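Local coordinates for protein CMP-sialic acid transporter 1 (Zea mays, PDB 6I1R) that probably carries CMP-sialic acid from the cytoplasm into the Golgi, as a CMP-sialate:CMP antiporter of the nucleotide-sugar transporter family, at residues A91-T94 against T100-I103. The protein carries 5 engineered substitutions. Numbering follows the deposited sequence.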
ATOM      1  N   ALA B  91      -0.710  -5.832 -14.679  1.00 56.22           N
ATOM      2  CA  ALA B  91       0.406  -6.063 -15.592  1.00 53.96           C
ATOM      3  C   ALA B  91       1.109  -4.733 -15.899  1.00 51.71           C
ATOM      4  O   ALA B  91       2.333  -4.646 -15.801  1.00 49.36           O
ATOM      5  CB  ALA B  91      -0.080  -6.743 -16.848  1.00 53.73           C
ATOM      6  N   THR B  92       0.327  -3.706 -16.232  1.00 50.99           N
ATOM      7  CA  THR B  92       0.858  -2.390 -16.622  1.00 51.26           C
ATOM      8  C   THR B  92       1.818  -1.863 -15.548  1.00 51.10           C
ATOM      9  O   THR B  92       2.977  -1.551 -15.837  1.00 49.25           O
ATOM     10  CB  THR B  92      -0.270  -1.376 -16.857  1.00 51.78           C
ATOM     11  OG1 THR B  92      -1.307  -2.005 -17.613  1.00 52.63           O
ATOM     12  CG2 THR B  92       0.198  -0.133 -17.583  1.00 52.29           C
ATOM     13  N   LEU B  93       1.335  -1.810 -14.309  1.00 52.07           N
ATOM     14  CA  LEU B  93       2.064  -1.209 -13.182  1.00 51.80           C
ATOM     15  C   LEU B  93       3.434  -1.873 -12.975  1.00 53.40           C
ATOM     16  O   LEU B  93       4.255  -1.327 -12.240  1.00 50.77           O
ATOM     17  CB  LEU B  93       1.209  -1.326 -11.915  1.00 51.00           C
ATOM     18  CG  LEU B  93      -0.011  -0.405 -11.850  1.00 50.27           C
ATOM     19  CD1 LEU B  93      -1.023  -0.914 -10.834  1.00 49.96           C
ATOM     20  CD2 LEU B  93       0.396   1.025 -11.524  1.00 50.40           C
ATOM     21  N   THR B  94       3.694  -3.031 -13.592  1.00 58.16           N
ATOM     22  CA  THR B  94       5.017  -3.666 -13.485  1.00 60.29           C
ATOM     23  C   THR B  94       5.964  -3.119 -14.564  1.00 62.16           C
ATOM     24  O   THR B  94       7.110  -3.557 -14.638  1.00 62.60           O
ATOM     25  CB  THR B  94       4.931  -5.197 -13.552  1.00 60.83           C
ATOM     26  OG1 THR B  94       4.648  -5.596 -14.893  1.00 63.84           O
ATOM     27  CG2 THR B  94       3.889  -5.772 -12.618  1.00 60.96           C
ATOM     28  N   THR B 100       2.479   7.643 -14.147  1.00 77.09           N
ATOM     29  CA  THR B 100       2.415   7.391 -15.591  1.00 78.45           C
ATOM     30  C   THR B 100       1.126   6.626 -15.925  1.00 79.97           C
ATOM     31  O   THR B 100       0.457   6.928 -16.912  1.00 81.85           O
ATOM     32  CB  THR B 100       3.663   6.636 -16.072  1.00 79.26           C
ATOM     33  OG1 THR B 100       4.799   7.472 -15.849  1.00 79.41           O
ATOM     34  CG2 THR B 100       3.604   6.243 -17.533  1.00 78.88           C
ATOM     35  N   TYR B 101       0.789   5.647 -15.087  1.00 80.77           N
ATOM     36  CA  TYR B 101      -0.420   4.827 -15.254  1.00 82.12           C
ATOM     37  C   TYR B 101      -1.669   5.693 -15.029  1.00 81.72           C
ATOM     38  O   TYR B 101      -2.637   5.601 -15.789  1.00 81.40           O
ATOM     39  CB  TYR B 101      -0.344   3.606 -14.328  1.00 83.40           C
ATOM     40  CG  TYR B 101      -1.650   2.922 -13.998  1.00 84.38           C
ATOM     41  CD1 TYR B 101      -2.303   2.116 -14.919  1.00 85.00           C
ATOM     42  CD2 TYR B 101      -2.213   3.046 -12.737  1.00 85.74           C
ATOM     43  CE1 TYR B 101      -3.495   1.476 -14.607  1.00 86.15           C
ATOM     44  CE2 TYR B 101      -3.402   2.414 -12.409  1.00 85.96           C
ATOM     45  CZ  TYR B 101      -4.046   1.624 -13.345  1.00 86.01           C
ATOM     46  OH  TYR B 101      -5.217   1.016 -13.003  1.00 86.12           O
ATOM     47  N   GLN B 102      -1.637   6.545 -14.007  1.00 81.26           N
ATOM     48  CA  GLN B 102      -2.773   7.407 -13.678  1.00 82.82           C
ATOM     49  C   GLN B 102      -3.065   8.372 -14.834  1.00 84.10           C
ATOM     50  O   GLN B 102      -4.229   8.675 -15.099  1.00 85.45           O
ATOM     51  CB  GLN B 102      -2.499   8.192 -12.393  1.00 83.59           C
ATOM     52  N   ILE B 103      -2.024   8.839 -15.525  1.00 84.39           N
ATOM     53  CA  ILE B 103      -2.184   9.877 -16.551  1.00 84.11           C
ATOM     54  C   ILE B 103      -2.545   9.229 -17.898  1.00 83.16           C
ATOM     55  O   ILE B 103      -3.238   9.845 -18.707  1.00 82.02           O
ATOM     56  CB  ILE B 103      -0.930  10.776 -16.632  1.00 85.31           C
ATOM     57  CG1 ILE B 103      -1.265  12.164 -17.186  1.00 85.93           C
ATOM     58  CG2 ILE B 103       0.191  10.115 -17.421  1.00 85.90           C
ATOM     59  CD1 ILE B 103      -0.298  13.247 -16.762  1.00 86.40           C
TER
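Leu93 and Tyr101 make a small apolar contact across the short connection between helix 76-92 and the short helix 98-104, which overlaps the start of the next predicted membrane span. Their CA atoms, 6.8 Å apart, are the closest such pair between the two segments, and the surface buried between 91-94 and 100-103 is only 144 Å². One methyl does most of the work: Leu93 CD2 lies 3.5 Å from Tyr101 CD2 and also meets CG and CB at the root of the ring. Leu93 CG sits over the same ring's face, 4.2 Å above its plane and displaced toward the rim. With Tyr101 CG anti to the backbone N (chi1 159°), the ring runs past the Leu93 side chain, and its near portion, CG and CD2, meets the leucine methyl. Thr92 adds a looser touch, its methyl CG2 approaching the ring obliquely at 4.3 Å from Tyr101 CD1, while its hydroxyl turns back to Val88 O in the preceding helical turn. Replacing Tyr101 with alanine would probably open a gap beside Leu93 and Thr92, leaving the leucine methyl without the ring it packs on. Within 91-94, Ala91 O accepts both Thr94 N at 3.1 Å and Thr94 OG1 at 2.7 Å. The same threonine hydroxyl is hydrogen-bonded to Gly222 N of the second subunit, which ties the turn to the dimer partner. The side chain of Tyr101 is about 10 Å from the bound CMP; the arrangement is local packing across a short interhelical connection, set apart from the residues that touch the nucleotide, within the all-helical fold of the drug/metabolite transporter clan.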